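Local coordinates for protein caspase Nc subunit 1 (Drosophila melanogaster, PDB 2FP3) that takes part, as an initiator caspase, in the activation cascade of the caspases that execute apoptosis, including steroid-mediated cell death during insect metamorphosis, at residues Val63-Asn68 with Thr116-Ser121; Met70-Pro73 with Arg78-Gly81; Gln110-Leu115 with Met157-Asp162; Leu134-Asn139 with Glu145-Arg150. The protein carries 2 engineered substitutions. All blocks are in the same frame, centred on the assembly; numbering follows the deposited sequence.

Contact 1 of 4, residues Val63-Asn68 with Thr116-Ser121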
loop_
_atom_site.group_PDB
_atom_site.type_symbol
_atom_site.label_atom_id
_atom_site.label_comp_id
_atom_site.label_asym_id
_atom_site.label_seq_id
_atom_site.Cartn_x
_atom_site.Cartn_y
_atom_site.Cartn_z
ATOM N N VAL A 63 7.697 -3.263 -6.929
ATOM C CA VAL A 63 6.856 -4.450 -6.900
ATOM C C VAL A 63 5.662 -4.144 -5.998
ATOM O O VAL A 63 5.822 -3.658 -4.873
ATOM C CB VAL A 63 7.593 -5.681 -6.314
ATOM C CG1 VAL A 63 6.584 -6.784 -6.012
ATOM C CG2 VAL A 63 8.657 -6.207 -7.299
ATOM N N LEU A 64 4.467 -4.421 -6.501
ATOM C CA LEU A 64 3.251 -4.207 -5.735
ATOM C C LEU A 64 2.570 -5.535 -5.457
ATOM O O LEU A 64 2.298 -6.314 -6.372
ATOM C CB LEU A 64 2.261 -3.313 -6.496
ATOM C CG LEU A 64 0.823 -3.403 -5.957
ATOM C CD1 LEU A 64 0.788 -2.845 -4.549
ATOM C CD2 LEU A 64 -0.152 -2.634 -6.855
ATOM N N LEU A 65 2.311 -5.801 -4.186
ATOM C CA LEU A 65 1.599 -7.012 -3.804
ATOM C C LEU A 65 0.224 -6.490 -3.427
ATOM O O LEU A 65 0.079 -5.802 -2.414
ATOM C CB LEU A 65 2.241 -7.689 -2.590
ATOM C CG LEU A 65 1.355 -8.785 -1.972
ATOM C CD1 LEU A 65 1.119 -9.889 -3.001
ATOM C CD2 LEU A 65 2.012 -9.350 -0.720
ATOM N N MET A 66 -0.778 -6.784 -4.250
ATOM C CA MET A 66 -2.125 -6.315 -3.970
ATOM C C MET A 66 -3.045 -7.466 -3.612
ATOM O O MET A 66 -3.247 -8.374 -4.411
ATOM C CB MET A 66 -2.705 -5.581 -5.171
ATOM C CG MET A 66 -3.786 -4.598 -4.783
ATOM S SD MET A 66 -5.108 -4.474 -5.973
ATOM C CE MET A 66 -4.278 -3.745 -7.343
ATOM N N VAL A 67 -3.601 -7.430 -2.408
ATOM C CA VAL A 67 -4.509 -8.477 -1.962
ATOM C C VAL A 67 -5.860 -7.861 -1.572
ATOM O O VAL A 67 -5.978 -7.192 -0.549
ATOM C CB VAL A 67 -3.907 -9.234 -0.766
ATOM C CG1 VAL A 67 -4.919 -10.218 -0.204
ATOM C CG2 VAL A 67 -2.635 -9.951 -1.198
ATOM N N ASN A 68 -6.868 -8.080 -2.409
ATOM C CA ASN A 68 -8.205 -7.546 -2.170
ATOM C C ASN A 68 -9.172 -8.680 -1.806
ATOM O O ASN A 68 -9.687 -9.373 -2.686
ATOM C CB ASN A 68 -8.705 -6.826 -3.429
ATOM C CG ASN A 68 -9.776 -5.790 -3.130
ATOM O OD1 ASN A 68 -10.329 -5.746 -2.031
ATOM N ND2 ASN A 68 -10.079 -4.952 -4.118
ATOM N N THR A 116 5.497 -14.579 1.360
ATOM C CA THR A 116 6.846 -15.123 1.391
ATOM C C THR A 116 7.391 -15.369 -0.008
ATOM O O THR A 116 8.557 -15.095 -0.288
ATOM C CB THR A 116 6.882 -16.446 2.162
ATOM O OG1 THR A 116 6.316 -16.251 3.466
ATOM C CG2 THR A 116 8.309 -16.940 2.289
ATOM N N MET A 117 6.538 -15.896 -0.876
ATOM C CA MET A 117 6.910 -16.198 -2.248
ATOM C C MET A 117 7.291 -14.899 -2.972
ATOM O O MET A 117 8.229 -14.843 -3.777
ATOM C CB MET A 117 5.717 -16.852 -2.945
ATOM C CG MET A 117 6.058 -17.947 -3.932
ATOM S SD MET A 117 4.553 -18.606 -4.706
ATOM C CE MET A 117 3.803 -19.491 -3.327
ATOM N N VAL A 118 6.545 -13.847 -2.677
ATOM C CA VAL A 118 6.788 -12.569 -3.300
ATOM C C VAL A 118 8.051 -11.907 -2.768
ATOM O O VAL A 118 8.919 -11.517 -3.552
ATOM C CB VAL A 118 5.564 -11.651 -3.125
ATOM C CG1 VAL A 118 5.911 -10.223 -3.511
ATOM C CG2 VAL A 118 4.420 -12.175 -3.999
ATOM N N THR A 119 8.179 -11.809 -1.446
ATOM C CA THR A 119 9.352 -11.166 -0.870
ATOM C C THR A 119 10.629 -11.945 -1.115
ATOM O O THR A 119 11.716 -11.380 -1.065
ATOM C CB THR A 119 9.174 -10.887 0.640
ATOM O OG1 THR A 119 8.631 -12.041 1.293
ATOM C CG2 THR A 119 8.227 -9.717 0.843
ATOM N N SER A 120 10.498 -13.238 -1.396
ATOM C CA SER A 120 11.653 -14.081 -1.695
ATOM C C SER A 120 11.894 -14.207 -3.203
ATOM O O SER A 120 12.843 -14.869 -3.641
ATOM C CB SER A 120 11.452 -15.472 -1.107
ATOM O OG SER A 120 11.896 -15.502 0.235
ATOM N N SER A 121 11.034 -13.560 -3.987
ATOM C CA SER A 121 11.115 -13.610 -5.438
ATOM C C SER A 121 12.331 -12.915 -6.040
ATOM O O SER A 121 12.864 -11.944 -5.493
ATOM C CB SER A 121 9.860 -12.986 -6.063
ATOM O OG SER A 121 9.990 -11.571 -6.195
#
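Val63 and Leu65 meet Val118 through methyl groups, with neither ring nor side-chain amide between them; the flat group with a defined partner is the peptide carbonyl of Val118. Its oxygen is approached within the carbonyl plane by the hydroxyl of Ser121, with Ser121 OG 2.9 Å from Val118 O and a C=O...donor angle of 148°. The same oxygen also accepts the backbone N of Ser121, so two donors from one residue grip it as helix 108-119 unwinds. Ser121 OG additionally caps the backbone N of Val124, tying the end of one helix to the start of helix 122-126.

The contact itself is a fork. Val118 presents both branches to the strand: CG2 lies 4.1 Å from CD1 of Leu65, and Val118 CG1 lies 4.3 Å from CG1 of Val63. With CG1 opposite its backbone N (chi1 168°), the valine spreads its two methyls toward residues two apart on the strand. The Leu65 and Val118 side chains slant across each other, and their CA atoms stand 7.6 Å apart. All three residues are buried, and the distances are those of ordinary dispersion packing.

Strand 62-68 runs parallel between strands 98-103 and 130-139. Helix 108-119 lies in the beta-alpha-beta crossover that joins those two neighbours and passes over the middle strand, as in the alpha/beta fold of caspases. Leu64, turned away from this contact, and Met66 pack on helix 82-95, while Leu65 also touches Tyr103 and Met132 on the flanking strands.

Contact 2 of 4, residues Met70-Pro73 with Arg78-Gly81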
loop_
_atom_site.group_PDB
_atom_site.type_symbol
_atom_site.label_atom_id
_atom_site.label_comp_id
_atom_site.label_asym_id
_atom_site.label_seq_id
_atom_site.Cartn_x
_atom_site.Cartn_y
_atom_site.Cartn_z
ATOM N N MET A 70 -12.667 -10.008 -0.661
ATOM C CA MET A 70 -14.022 -9.479 -0.687
ATOM C C MET A 70 -15.146 -10.464 -0.413
ATOM O O MET A 70 -16.312 -10.142 -0.619
ATOM C CB MET A 70 -14.265 -8.770 -2.016
ATOM C CG MET A 70 -13.925 -9.600 -3.231
ATOM S SD MET A 70 -13.969 -8.590 -4.712
ATOM C CE MET A 70 -15.743 -8.485 -4.981
ATOM N N ASP A 71 -14.803 -11.654 0.061
ATOM C CA ASP A 71 -15.814 -12.659 0.370
ATOM C C ASP A 71 -15.551 -13.275 1.733
ATOM O O ASP A 71 -14.427 -13.675 2.044
ATOM C CB ASP A 71 -15.841 -13.748 -0.705
ATOM C CG ASP A 71 -16.555 -13.300 -1.973
ATOM O OD1 ASP A 71 -16.496 -14.040 -2.976
ATOM O OD2 ASP A 71 -17.182 -12.220 -1.970
ATOM N N TYR A 72 -16.599 -13.350 2.544
ATOM C CA TYR A 72 -16.490 -13.890 3.890
ATOM C C TYR A 72 -17.587 -14.923 4.174
ATOM O O TYR A 72 -18.433 -15.176 3.312
ATOM C CB TYR A 72 -16.549 -12.724 4.882
ATOM C CG TYR A 72 -15.476 -11.691 4.619
ATOM C CD1 TYR A 72 -15.674 -10.668 3.689
ATOM C CD2 TYR A 72 -14.231 -11.782 5.245
ATOM C CE1 TYR A 72 -14.652 -9.764 3.387
ATOM C CE2 TYR A 72 -13.206 -10.885 4.951
ATOM C CZ TYR A 72 -13.421 -9.882 4.022
ATOM O OH TYR A 72 -12.402 -9.007 3.724
ATOM N N PRO A 73 -17.578 -15.540 5.378
ATOM C CA PRO A 73 -18.557 -16.547 5.795
ATOM C C PRO A 73 -19.879 -16.537 5.043
ATOM O O PRO A 73 -20.341 -17.582 4.584
ATOM C CB PRO A 73 -18.717 -16.245 7.271
ATOM C CG PRO A 73 -17.294 -16.031 7.665
ATOM C CD PRO A 73 -16.703 -15.203 6.518
ATOM N N ARG A 78 -19.955 -8.977 2.302
ATOM C CA ARG A 78 -19.405 -8.858 0.958
ATOM C C ARG A 78 -19.084 -7.406 0.616
ATOM O O ARG A 78 -19.987 -6.595 0.426
ATOM C CB ARG A 78 -20.397 -9.414 -0.063
ATOM C CG ARG A 78 -19.956 -9.243 -1.504
ATOM C CD ARG A 78 -21.013 -9.752 -2.464
ATOM N NE ARG A 78 -20.622 -9.563 -3.857
ATOM C CZ ARG A 78 -21.369 -9.925 -4.894
ATOM N NH1 ARG A 78 -22.548 -10.497 -4.696
ATOM N NH2 ARG A 78 -20.936 -9.718 -6.130
ATOM N N ARG A 79 -17.795 -7.089 0.533
ATOM C CA ARG A 79 -17.354 -5.736 0.206
ATOM C C ARG A 79 -17.627 -5.399 -1.256
ATOM O O ARG A 79 -16.757 -5.558 -2.111
ATOM C CB ARG A 79 -15.857 -5.582 0.491
ATOM C CG ARG A 79 -15.498 -5.515 1.968
ATOM C CD ARG A 79 -13.988 -5.449 2.168
ATOM N NE ARG A 79 -13.377 -4.420 1.329
ATOM C CZ ARG A 79 -12.405 -4.656 0.454
ATOM N NH1 ARG A 79 -11.926 -5.883 0.308
ATOM N NH2 ARG A 79 -11.925 -3.668 -0.292
ATOM N N ILE A 80 -18.840 -4.934 -1.537
ATOM C CA ILE A 80 -19.220 -4.575 -2.897
ATOM C C ILE A 80 -18.576 -3.249 -3.288
ATOM O O ILE A 80 -18.662 -2.265 -2.553
ATOM C CB ILE A 80 -20.756 -4.470 -3.037
ATOM C CG1 ILE A 80 -21.387 -5.843 -2.782
ATOM C CG2 ILE A 80 -21.124 -3.956 -4.427
ATOM C CD1 ILE A 80 -22.893 -5.876 -2.937
ATOM N N GLY A 81 -17.929 -3.235 -4.449
ATOM C CA GLY A 81 -17.259 -2.034 -4.914
ATOM C C GLY A 81 -15.753 -2.160 -4.753
ATOM O O GLY A 81 -14.991 -1.301 -5.194
#
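Asp71 and Arg78 lie side by side and point the same way, yet their carboxyl and guanidinium groups are not in contact. Asp71 OD2 is 4.1 Å from Arg78 CG, whereas Asp71 OD2 stands 4.7 Å from Arg78 NE, with the two planes 86° apart. Arg78 is stretched out along its whole length, with CG opposite its backbone N (chi1 176°), which takes its guanidinium past the carboxyl group.

The backbones also run close: Met70 O is 3.7 Å from Arg78 CA. Arg79 forms the centre of an inverse gamma turn, closed by a weak bond from Ile80 N to Arg78 O. With CG beside its backbone N (chi1 -73°) and an extended second torsion, Arg79 brings CD 4.2 Å from Tyr72 OH, a hydroxyl hydrogen-bonded to Thr136 OG1. A bend at chi3 turns the guanidinium off beyond it, where Asn68 OD1 accepts from Arg79 NH1 and Phe183 makes a cation-pi contact. In other caspases an arginine of this loop lines the S1 pocket, and Arg79 is its likely counterpart.

Both segments belong to the loop between strand 62-68 and helix 82-95; Met70 reaches Glu83 of that helix, and the Tyr72 ring meets that of His137, at the break in strand 130-139.

Contact 3 of 4, residues Gln110-Leu115 with Met157-Asp162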
loop_
_atom_site.group_PDB
_atom_site.type_symbol
_atom_site.label_atom_id
_atom_site.label_comp_id
_atom_site.label_asym_id
_atom_site.label_seq_id
_atom_site.Cartn_x
_atom_site.Cartn_y
_atom_site.Cartn_z
ATOM N N GLN A 110 -2.888 -19.113 2.929
ATOM C CA GLN A 110 -2.474 -18.751 1.579
ATOM C C GLN A 110 -1.778 -17.394 1.585
ATOM O O GLN A 110 -0.740 -17.207 0.946
ATOM C CB GLN A 110 -3.686 -18.695 0.656
ATOM C CG GLN A 110 -4.419 -20.010 0.504
ATOM C CD GLN A 110 -5.627 -19.889 -0.408
ATOM O OE1 GLN A 110 -6.506 -19.054 -0.186
ATOM N NE2 GLN A 110 -5.676 -20.726 -1.442
ATOM N N PHE A 111 -2.350 -16.452 2.324
ATOM C CA PHE A 111 -1.795 -15.112 2.400
ATOM C C PHE A 111 -0.320 -15.087 2.740
ATOM O O PHE A 111 0.469 -14.471 2.032
ATOM C CB PHE A 111 -2.534 -14.264 3.432
ATOM C CG PHE A 111 -1.957 -12.891 3.580
ATOM C CD1 PHE A 111 -2.083 -11.964 2.554
ATOM C CD2 PHE A 111 -1.197 -12.563 4.687
ATOM C CE1 PHE A 111 -1.451 -10.740 2.623
ATOM C CE2 PHE A 111 -0.560 -11.340 4.766
ATOM C CZ PHE A 111 -0.686 -10.423 3.729
ATOM N N PHE A 112 0.047 -15.743 3.837
ATOM C CA PHE A 112 1.437 -15.777 4.271
ATOM C C PHE A 112 2.350 -16.561 3.342
ATOM O O PHE A 112 3.569 -16.402 3.389
ATOM C CB PHE A 112 1.547 -16.340 5.690
ATOM C CG PHE A 112 1.140 -15.368 6.753
ATOM C CD1 PHE A 112 -0.144 -15.390 7.284
ATOM C CD2 PHE A 112 2.034 -14.396 7.197
ATOM C CE1 PHE A 112 -0.536 -14.456 8.247
ATOM C CE2 PHE A 112 1.654 -13.459 8.157
ATOM C CZ PHE A 112 0.365 -13.488 8.682
ATOM N N LYS A 113 1.772 -17.419 2.515
ATOM C CA LYS A 113 2.585 -18.181 1.592
ATOM C C LYS A 113 2.881 -17.277 0.401
ATOM O O LYS A 113 4.009 -17.244 -0.090
ATOM C CB LYS A 113 1.861 -19.454 1.142
ATOM C CG LYS A 113 2.740 -20.383 0.309
ATOM C CD LYS A 113 2.095 -21.744 0.085
ATOM C CE LYS A 113 3.016 -22.666 -0.711
ATOM N NZ LYS A 113 2.475 -24.051 -0.831
ATOM N N LEU A 114 1.868 -16.538 -0.047
ATOM C CA LEU A 114 2.030 -15.614 -1.169
ATOM C C LEU A 114 3.071 -14.565 -0.814
ATOM O O LEU A 114 3.973 -14.272 -1.590
ATOM C CB LEU A 114 0.724 -14.874 -1.466
ATOM C CG LEU A 114 -0.523 -15.640 -1.881
ATOM C CD1 LEU A 114 -1.632 -14.630 -2.133
ATOM C CD2 LEU A 114 -0.247 -16.477 -3.130
ATOM N N LEU A 115 2.907 -13.992 0.373
ATOM C CA LEU A 115 3.787 -12.953 0.867
ATOM C C LEU A 115 5.237 -13.394 0.820
ATOM O O LEU A 115 6.097 -12.682 0.291
ATOM C CB LEU A 115 3.382 -12.575 2.295
ATOM C CG LEU A 115 4.224 -11.542 3.043
ATOM C CD1 LEU A 115 4.369 -10.260 2.234
ATOM C CD2 LEU A 115 3.551 -11.259 4.372
ATOM N N MET A 157 -2.012 -8.016 13.132
ATOM C CA MET A 157 -1.356 -7.261 12.080
ATOM C C MET A 157 0.136 -7.199 12.379
ATOM O O MET A 157 0.963 -7.047 11.481
ATOM C CB MET A 157 -1.936 -5.857 11.978
ATOM C CG MET A 157 -1.488 -5.151 10.724
ATOM S SD MET A 157 -2.647 -3.907 10.224
ATOM C CE MET A 157 -2.052 -2.505 11.192
ATOM N N GLN A 158 0.475 -7.320 13.653
ATOM C CA GLN A 158 1.867 -7.314 14.061
ATOM C C GLN A 158 2.572 -8.441 13.305
ATOM O O GLN A 158 3.675 -8.265 12.803
ATOM C CB GLN A 158 1.975 -7.560 15.569
ATOM C CG GLN A 158 2.538 -6.400 16.364
ATOM C CD GLN A 158 3.971 -6.077 15.994
ATOM O OE1 GLN A 158 4.239 -5.510 14.937
ATOM N NE2 GLN A 158 4.906 -6.444 16.866
ATOM N N LYS A 159 1.925 -9.599 13.237
ATOM C CA LYS A 159 2.484 -10.751 12.541
ATOM C C LYS A 159 2.879 -10.301 11.141
ATOM O O LYS A 159 4.034 -10.432 10.736
ATOM C CB LYS A 159 1.444 -11.876 12.447
ATOM C CG LYS A 159 1.947 -13.180 11.822
ATOM C CD LYS A 159 2.642 -14.093 12.835
ATOM C CE LYS A 159 3.936 -13.496 13.381
ATOM N NZ LYS A 159 4.607 -14.400 14.361
ATOM N N ILE A 160 1.908 -9.757 10.417
ATOM C CA ILE A 160 2.129 -9.273 9.070
ATOM C C ILE A 160 3.319 -8.307 8.986
ATOM O O ILE A 160 4.206 -8.491 8.159
ATOM C CB ILE A 160 0.865 -8.580 8.538
ATOM C CG1 ILE A 160 -0.311 -9.548 8.620
ATOM C CG2 ILE A 160 1.075 -8.133 7.101
ATOM C CD1 ILE A 160 -1.622 -8.977 8.109
ATOM N N LYS A 161 3.348 -7.284 9.834
ATOM C CA LYS A 161 4.458 -6.332 9.801
ATOM C C LYS A 161 5.795 -7.031 10.013
ATOM O O LYS A 161 6.752 -6.799 9.271
ATOM C CB LYS A 161 4.296 -5.262 10.886
ATOM C CG LYS A 161 3.059 -4.405 10.749
ATOM C CD LYS A 161 2.933 -3.425 11.899
ATOM C CE LYS A 161 1.606 -2.692 11.823
ATOM N NZ LYS A 161 1.491 -1.614 12.841
ATOM N N ASP A 162 5.847 -7.884 11.032
ATOM C CA ASP A 162 7.057 -8.612 11.389
ATOM C C ASP A 162 7.668 -9.377 10.234
ATOM O O ASP A 162 8.872 -9.631 10.212
ATOM C CB ASP A 162 6.759 -9.560 12.549
ATOM C CG ASP A 162 6.628 -8.830 13.875
ATOM O OD1 ASP A 162 5.998 -7.751 13.908
ATOM O OD2 ASP A 162 7.151 -9.339 14.888
#
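Two nearly parallel helices pack here through aromatic and aliphatic side chains, Phe111 and Phe112 of helix 108-119 facing Lys159 and Ile160 of helix 157-162. The short axes cross at -16° and come no closer than 11.8 Å, a wide spacing bridged by the long side chains; Phe112 and Ile160 are the nearest pair by backbone. The end of the Phe112 ring touches both partners, with Phe112 CZ 3.5 Å from CG of Lys159 and Phe112 CZ 4.0 Å from CG1 of Ile160, and its side chain meets each of theirs at about a right angle. Phe112 CE2 also rests against Lys159 CG, so the lysine contributes its aliphatic stem. Bends at the second and third torsions (chi2 85°) then carry the rest of the lysine away from the helix interface.

In the caspase fold helices pack against the faces of a central sheet, and these two share one face: Phe111 and Ile160 both lie on Met132 and Leu134 of strand 130-139. There Phe111 CE2 stands 4.2 Å from Ile160 CD1, the isoleucine extending its ethyl arm toward the ring. Phe111 is also an inner neighbour of Phe112, its CD2 lying 3.9 Å above one face of the Phe112 ring, offset toward the rim.

The contact grades from a buried side, formed by Phe111 and Ile160 over the sheet, to an outer side where Phe112 is partly exposed and Lys159 exposed. Phe111 further meets the ring of Phe149 at about 40° between planes and touches Val67. Lys161, on another side of its helix, bonds Tyr237 through NZ.

Contact 4 of 4, residues Leu134-Asn139 with Glu145-Arg150. Engineered in segment 145-150: Arg150 (natural residue Cys).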
loop_
_atom_site.group_PDB
_atom_site.type_symbol
_atom_site.label_atom_id
_atom_site.label_comp_id
_atom_site.label_asym_id
_atom_site.label_seq_id
_atom_site.Cartn_x
_atom_site.Cartn_y
_atom_site.Cartn_z
ATOM N N LEU A 134 -3.150 -4.376 1.309
ATOM C CA LEU A 134 -4.051 -5.423 1.762
ATOM C C LEU A 134 -5.387 -4.780 2.072
ATOM O O LEU A 134 -5.483 -3.910 2.937
ATOM C CB LEU A 134 -3.500 -6.111 3.013
ATOM C CG LEU A 134 -4.411 -7.139 3.697
ATOM C CD1 LEU A 134 -4.739 -8.271 2.726
ATOM C CD2 LEU A 134 -3.727 -7.688 4.937
ATOM N N MET A 135 -6.417 -5.199 1.351
ATOM C CA MET A 135 -7.749 -4.655 1.560
ATOM C C MET A 135 -8.689 -5.734 2.065
ATOM O O MET A 135 -9.035 -6.659 1.336
ATOM C CB MET A 135 -8.269 -4.053 0.257
ATOM C CG MET A 135 -7.424 -2.890 -0.198
ATOM S SD MET A 135 -7.727 -2.396 -1.877
ATOM C CE MET A 135 -6.983 -3.790 -2.770
ATOM N N THR A 136 -9.083 -5.607 3.328
ATOM C CA THR A 136 -9.984 -6.558 3.969
ATOM C C THR A 136 -10.658 -5.886 5.168
ATOM O O THR A 136 -10.644 -4.665 5.291
ATOM C CB THR A 136 -9.205 -7.785 4.461
ATOM O OG1 THR A 136 -10.103 -8.717 5.077
ATOM C CG2 THR A 136 -8.159 -7.358 5.467
ATOM N N HIS A 137 -11.254 -6.688 6.045
ATOM C CA HIS A 137 -11.905 -6.168 7.240
ATOM C C HIS A 137 -10.931 -6.280 8.411
ATOM O O HIS A 137 -10.154 -7.234 8.494
ATOM C CB HIS A 137 -13.175 -6.965 7.550
ATOM C CG HIS A 137 -14.265 -6.790 6.537
ATOM N ND1 HIS A 137 -14.704 -5.552 6.123
ATOM C CD2 HIS A 137 -15.035 -7.697 5.890
ATOM C CE1 HIS A 137 -15.699 -5.703 5.266
ATOM N NE2 HIS A 137 -15.919 -6.995 5.107
ATOM N N GLY A 138 -10.974 -5.303 9.313
ATOM C CA GLY A 138 -10.086 -5.315 10.464
ATOM C C GLY A 138 -10.818 -5.254 11.791
ATOM O O GLY A 138 -11.842 -4.580 11.921
ATOM N N ASN A 139 -10.285 -5.954 12.786
ATOM C CA ASN A 139 -10.896 -5.992 14.111
ATOM C C ASN A 139 -9.901 -5.509 15.172
ATOM O O ASN A 139 -8.689 -5.656 15.009
ATOM C CB ASN A 139 -11.358 -7.423 14.408
ATOM C CG ASN A 139 -12.346 -7.493 15.553
ATOM O OD1 ASN A 139 -13.304 -6.722 15.610
ATOM N ND2 ASN A 139 -12.127 -8.433 16.465
ATOM N N GLU A 145 -4.615 -5.551 17.221
ATOM C CA GLU A 145 -5.262 -5.267 15.951
ATOM C C GLU A 145 -5.173 -6.527 15.092
ATOM O O GLU A 145 -4.101 -7.118 14.950
ATOM C CB GLU A 145 -4.550 -4.091 15.282
ATOM C CG GLU A 145 -5.159 -3.602 13.988
ATOM C CD GLU A 145 -4.650 -2.219 13.618
ATOM O OE1 GLU A 145 -3.422 -1.996 13.702
ATOM O OE2 GLU A 145 -5.473 -1.355 13.244
ATOM N N LYS A 146 -6.304 -6.942 14.531
ATOM C CA LYS A 146 -6.348 -8.147 13.714
ATOM C C LYS A 146 -6.841 -7.910 12.288
ATOM O O LYS A 146 -7.409 -6.865 11.977
ATOM C CB LYS A 146 -7.230 -9.198 14.394
ATOM C CG LYS A 146 -6.748 -9.614 15.781
ATOM C CD LYS A 146 -7.663 -10.664 16.396
ATOM C CE LYS A 146 -7.175 -11.096 17.771
ATOM N NZ LYS A 146 -8.078 -12.113 18.379
ATOM N N VAL A 147 -6.622 -8.900 11.429
ATOM C CA VAL A 147 -7.033 -8.812 10.034
ATOM C C VAL A 147 -7.750 -10.092 9.620
ATOM O O VAL A 147 -7.283 -11.190 9.911
ATOM C CB VAL A 147 -5.802 -8.584 9.115
ATOM C CG1 VAL A 147 -6.215 -8.591 7.667
ATOM C CG2 VAL A 147 -5.142 -7.261 9.454
ATOM N N GLU A 148 -8.887 -9.941 8.945
ATOM C CA GLU A 148 -9.686 -11.079 8.479
ATOM C C GLU A 148 -9.317 -11.538 7.077
ATOM O O GLU A 148 -8.832 -10.751 6.259
ATOM C CB GLU A 148 -11.171 -10.729 8.432
ATOM C CG GLU A 148 -11.947 -10.829 9.712
ATOM C CD GLU A 148 -13.436 -10.829 9.435
ATOM O OE1 GLU A 148 -13.970 -11.893 9.055
ATOM O OE2 GLU A 148 -14.064 -9.759 9.570
ATOM N N PHE A 149 -9.589 -12.809 6.797
ATOM C CA PHE A 149 -9.336 -13.378 5.482
ATOM C C PHE A 149 -10.611 -14.077 5.000
ATOM O O PHE A 149 -11.624 -14.073 5.699
ATOM C CB PHE A 149 -8.167 -14.371 5.529
ATOM C CG PHE A 149 -6.845 -13.734 5.866
ATOM C CD1 PHE A 149 -6.384 -13.702 7.180
ATOM C CD2 PHE A 149 -6.077 -13.134 4.874
ATOM C CE1 PHE A 149 -5.181 -13.080 7.499
ATOM C CE2 PHE A 149 -4.874 -12.507 5.186
ATOM C CZ PHE A 149 -4.426 -12.480 6.500
ATOM N N ARG A 150 -10.552 -14.662 3.806
ATOM C CA ARG A 150 -11.683 -15.367 3.201
ATOM C C ARG A 150 -12.356 -16.374 4.140
ATOM O O ARG A 150 -13.577 -16.385 4.288
ATOM C CB ARG A 150 -11.209 -16.099 1.941
ATOM C CG ARG A 150 -12.248 -17.006 1.309
ATOM C CD ARG A 150 -11.656 -18.367 1.014
ATOM N NE ARG A 150 -12.456 -19.108 0.045
ATOM C CZ ARG A 150 -12.097 -20.275 -0.484
ATOM N NH1 ARG A 150 -10.948 -20.846 -0.138
ATOM N NH2 ARG A 150 -12.884 -20.866 -1.372
#
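A beta hairpin carries His137, assigned by similarity to the active site, and this contact joins its two arms, 134-139 and 145-150. Asn139 and Lys146 form an antiparallel hydrogen-bonded pair: Lys146 N to Asn139 O is 2.8 Å, and Asn139 N to Lys146 O is 3.1 Å, the latter donor standing 49° out of the carbonyl plane. Gly138 and Val147 form the next, non-hydrogen-bonded pair, with a CA-H...O contact from Gly138 to Lys146 O. Glu148 N then donates to His137 O at 3.0 Å in a nearly straight bond (170°), so the backbone of the histidine is held from across the hairpin.

Further on, a side chain takes over from the backbone. Thr136 directs OG1 opposite its backbone N (chi1 -179°) and donates it to Glu148 O at 2.7 Å, again from above the carbonyl plane. Leu134 and Val147 close the buried end, reaching tip to tip with Leu134 CD2 3.8 Å from Val147 CG1, beside Ile160 of helix 157-162.

Around His137 the polar partners come from a loop: its NE2 bonds to Arg77 O, while Glu148 OE2 forms a salt bridge with Arg77 NH1 and lies 3.6 Å from His137 CB. His137 ND1 and Glu148 OE2, 5.5 Å apart, are not in contact. One loop arginine thus ties both arms together. The histidine backbone is held through His137 O, while the NE2 bond and the contact with the Tyr72 ring probably restrain the imidazole.

Contacts 1 and 4 reach the same sheet, contact 3 packs on it, and contact 2 lies in the loop after strand 62-68. Strands 62-68 and 130-139 are neighbours, joined between contacts 1 and 4 by Met135 N to Val67 O at 2.8 Å. Contacts 1 and 3 both use helix 108-119, their centres about 10 Å apart, with Leu65 CD2 3.9 Å from Leu115 CD1. Contact 3 meets contact 4 where Met157 N lies 2.9 Å from Glu145 O. Contacts 2 and 4 converge on the active-site region: Tyr72 OH is 2.7 Å from Thr136 OG1. The side chain of Glu145 comes within about 4 Å of that of Ala184, the inferred active-site position, changed in this structure, against about 12 Å for Arg79.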